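UPF0045 protein MJ1052 (Methanocaldococcus jannaschii, PDB 2EPI) is of unknown function but, as a member of the UPF0045 family, may bind thiamine or a related small molecule. Local coordinates at residues A9-I14 / S76-D81. Residues are numbered along the deposited sequence; the frame is centred on the assembly and turned at random.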
ATOM      1  N   ALA A   9      -2.134  -7.208 -10.958  1.00 18.88           N
ATOM      2  CA  ALA A   9      -1.346  -6.373 -10.059  1.00 18.11           C
ATOM      3  C   ALA A   9      -1.703  -4.907 -10.200  1.00 18.16           C
ATOM      4  O   ALA A   9      -2.402  -4.517 -11.129  1.00 18.92           O
ATOM      5  CB  ALA A   9       0.126  -6.566 -10.359  1.00 19.35           C
ATOM      6  N   GLU A  10      -1.239  -4.102  -9.252  1.00 17.50           N
ATOM      7  CA  GLU A  10      -1.471  -2.670  -9.324  1.00 17.01           C
ATOM      8  C   GLU A  10      -0.167  -1.973  -8.992  1.00 17.76           C
ATOM      9  O   GLU A  10       0.528  -2.342  -8.042  1.00 17.44           O
ATOM     10  CB  GLU A  10      -2.568  -2.218  -8.361  1.00 19.32           C
ATOM     11  CG  GLU A  10      -2.870  -0.722  -8.495  1.00 18.91           C
ATOM     12  CD  GLU A  10      -4.103  -0.289  -7.729  1.00 21.17           C
ATOM     13  OE1 GLU A  10      -4.232  -0.676  -6.551  1.00 20.31           O
ATOM     14  OE2 GLU A  10      -4.940   0.448  -8.308  1.00 22.68           O
ATOM     15  N   VAL A  11       0.168  -0.969  -9.788  1.00 16.30           N
ATOM     16  CA  VAL A  11       1.404  -0.230  -9.593  1.00 17.92           C
ATOM     17  C   VAL A  11       1.136   1.260  -9.470  1.00 19.01           C
ATOM     18  O   VAL A  11       0.282   1.807 -10.164  1.00 17.70           O
ATOM     19  CB  VAL A  11       2.364  -0.434 -10.782  1.00 16.85           C
ATOM     20  CG1 VAL A  11       3.584   0.479 -10.634  1.00 18.81           C
ATOM     21  CG2 VAL A  11       2.790  -1.900 -10.874  1.00 17.49           C
ATOM     22  N   SER A  12       1.858   1.908  -8.568  1.00 18.17           N
ATOM     23  CA  SER A  12       1.742   3.348  -8.415  1.00 22.34           C
ATOM     24  C   SER A  12       3.159   3.837  -8.176  1.00 25.59           C
ATOM     25  O   SER A  12       3.933   3.213  -7.445  1.00 21.57           O
ATOM     26  CB  SER A  12       0.838   3.727  -7.240  1.00 24.89           C
ATOM     27  OG  SER A  12       1.424   3.389  -5.998  1.00 28.07           O
ATOM     28  N   ILE A  13       3.505   4.939  -8.821  1.00 28.55           N
ATOM     29  CA  ILE A  13       4.835   5.502  -8.683  1.00 30.52           C
ATOM     30  C   ILE A  13       4.692   6.944  -8.238  1.00 31.17           C
ATOM     31  O   ILE A  13       3.993   7.739  -8.875  1.00 32.72           O
ATOM     32  CB  ILE A  13       5.589   5.433 -10.019  1.00 30.28           C
ATOM     33  CG1 ILE A  13       5.699   3.974 -10.461  1.00 32.30           C
ATOM     34  CG2 ILE A  13       6.969   6.064  -9.880  1.00 32.31           C
ATOM     35  CD1 ILE A  13       6.120   3.794 -11.890  1.00 29.86           C
ATOM     36  N   ILE A  14       5.334   7.272  -7.125  1.00 29.68           N
ATOM     37  CA  ILE A  14       5.279   8.618  -6.592  1.00 28.85           C
ATOM     38  C   ILE A  14       6.647   9.272  -6.693  1.00 27.17           C
ATOM     39  O   ILE A  14       7.588   8.870  -6.011  1.00 23.43           O
ATOM     40  CB  ILE A  14       4.873   8.630  -5.111  1.00 31.79           C
ATOM     41  CG1 ILE A  14       3.504   7.976  -4.930  1.00 34.03           C
ATOM     42  CG2 ILE A  14       4.851  10.063  -4.597  1.00 33.74           C
ATOM     43  CD1 ILE A  14       3.110   7.807  -3.479  1.00 37.11           C
ATOM     44  N   SER A  76       7.905   3.723  -5.194  1.00 17.35           N
ATOM     45  CA  SER A  76       7.054   2.927  -6.084  1.00 18.37           C
ATOM     46  C   SER A  76       6.423   1.736  -5.383  1.00 18.13           C
ATOM     47  O   SER A  76       7.072   1.062  -4.576  1.00 18.95           O
ATOM     48  CB  SER A  76       7.875   2.455  -7.285  1.00 20.39           C
ATOM     49  OG  SER A  76       8.366   3.567  -8.011  1.00 20.63           O
ATOM     50  N   SER A  77       5.158   1.471  -5.700  1.00 16.17           N
ATOM     51  CA  SER A  77       4.430   0.377  -5.070  1.00 17.11           C
ATOM     52  C   SER A  77       3.927  -0.652  -6.079  1.00 20.46           C
ATOM     53  O   SER A  77       3.386  -0.292  -7.128  1.00 18.83           O
ATOM     54  CB  SER A  77       3.229   0.931  -4.284  1.00 16.84           C
ATOM     55  OG  SER A  77       3.628   1.894  -3.312  1.00 20.35           O
ATOM     56  N   LEU A  78       4.113  -1.930  -5.751  1.00 17.57           N
ATOM     57  CA  LEU A  78       3.658  -3.036  -6.584  1.00 19.46           C
ATOM     58  C   LEU A  78       2.844  -3.979  -5.707  1.00 20.45           C
ATOM     59  O   LEU A  78       3.299  -4.390  -4.639  1.00 20.52           O
ATOM     60  CB  LEU A  78       4.847  -3.809  -7.178  1.00 19.84           C
ATOM     61  CG  LEU A  78       4.529  -5.147  -7.873  1.00 20.19           C
ATOM     62  CD1 LEU A  78       3.646  -4.916  -9.099  1.00 20.87           C
ATOM     63  CD2 LEU A  78       5.832  -5.833  -8.285  1.00 21.23           C
ATOM     64  N   LYS A  79       1.631  -4.299  -6.137  1.00 19.28           N
ATOM     65  CA  LYS A  79       0.805  -5.225  -5.375  1.00 19.56           C
ATOM     66  C   LYS A  79       0.431  -6.355  -6.315  1.00 20.79           C
ATOM     67  O   LYS A  79      -0.036  -6.109  -7.422  1.00 19.86           O
ATOM     68  CB  LYS A  79      -0.454  -4.532  -4.857  1.00 22.48           C
ATOM     69  CG  LYS A  79      -1.331  -5.445  -4.019  1.00 22.50           C
ATOM     70  CD  LYS A  79      -2.515  -4.696  -3.430  1.00 25.75           C
ATOM     71  CE  LYS A  79      -2.079  -3.666  -2.404  1.00 25.61           C
ATOM     72  NZ  LYS A  79      -3.243  -2.855  -1.935  1.00 27.85           N
ATOM     73  N   ILE A  80       0.655  -7.589  -5.873  1.00 19.67           N
ATOM     74  CA  ILE A  80       0.347  -8.763  -6.681  1.00 22.16           C
ATOM     75  C   ILE A  80      -0.778  -9.557  -6.046  1.00 21.85           C
ATOM     76  O   ILE A  80      -0.787  -9.767  -4.836  1.00 22.37           O
ATOM     77  CB  ILE A  80       1.568  -9.708  -6.799  1.00 23.80           C
ATOM     78  CG1 ILE A  80       2.746  -8.972  -7.437  1.00 26.26           C
ATOM     79  CG2 ILE A  80       1.194 -10.937  -7.617  1.00 27.57           C
ATOM     80  CD1 ILE A  80       2.453  -8.387  -8.787  1.00 26.97           C
ATOM     81  N   ASP A  81      -1.723  -9.992  -6.870  1.00 22.27           N
ATOM     82  CA  ASP A  81      -2.847 -10.796  -6.400  1.00 23.51           C
ATOM     83  C   ASP A  81      -2.819 -12.050  -7.263  1.00 22.68           C
ATOM     84  O   ASP A  81      -3.115 -11.992  -8.456  1.00 22.91           O
ATOM     85  CB  ASP A  81      -4.167 -10.051  -6.613  1.00 23.61           C
ATOM     86  CG  ASP A  81      -5.347 -10.735  -5.935  1.00 28.09           C
ATOM     87  OD1 ASP A  81      -5.314 -11.974  -5.772  1.00 25.92           O
ATOM     88  OD2 ASP A  81      -6.316 -10.033  -5.574  1.00 29.27           O
TER
HETATM   89  O   HOH W   1      -2.464  -1.308  -4.549  1.00 28.61           O
HETATM   90  O   HOH W   2       4.076   4.340  -4.428  1.00 26.49           O
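Ser77 N donates to Ser12 O at 2.8 Å, and this oxygen also receives a hydrogen bond from a water, with Ser76 CA supplying a further C-H contact. This water in turn accepts from Ser77 OG at 2.7 Å, so it links the backbone of one strand to a side chain of the other. The two segments belong to the antiparallel pair formed by strands 6-16 and 73-83, within a four-stranded sheet of order 2-3-1-4 that carries helices 23-33 and 53-68 on one face. Ser12 with Ser77 and Glu10 with Lys79 are hydrogen-bonded pairs, each closed by two backbone bonds; between them, Val11 CA lies 3.2 Å from Ser77 O.

On the face with the helices, Leu78 CG stands anti to the backbone N (chi1 169°), and chi2 of 64° then sets CD1, which meets Val11 CG2 at 3.6 Å. Both side chains also touch Phe60 of helix 53-68. Ala9 CB faces Ile80 CD1 at 3.3 Å, shorter than usual for two carbons and doubtful in its exact length. At the other end of this face, Ser76 OG rests against Ile13 CG2 and is hydrogen-bonded to His64 ND1, which gives this buried hydroxyl a polar partner.

The opposite face is polar and meets another copy of the protein: Met45 of this neighbouring subunit packs on Glu10 and Lys79. Strand 73-83 is outermost within its own chain, but residues 76-81 pair with an antiparallel strand of a different neighbouring subunit, carrying the sheet across the interface. Glu10 OE2 is hydrogen-bonded to Asn43 ND2. The other carboxylate oxygen does not meet the lysine directly: Glu10 OE1 accepts from a water at 2.7 Å, and this water holds Lys79 NZ by a weak bond of 3.1 Å.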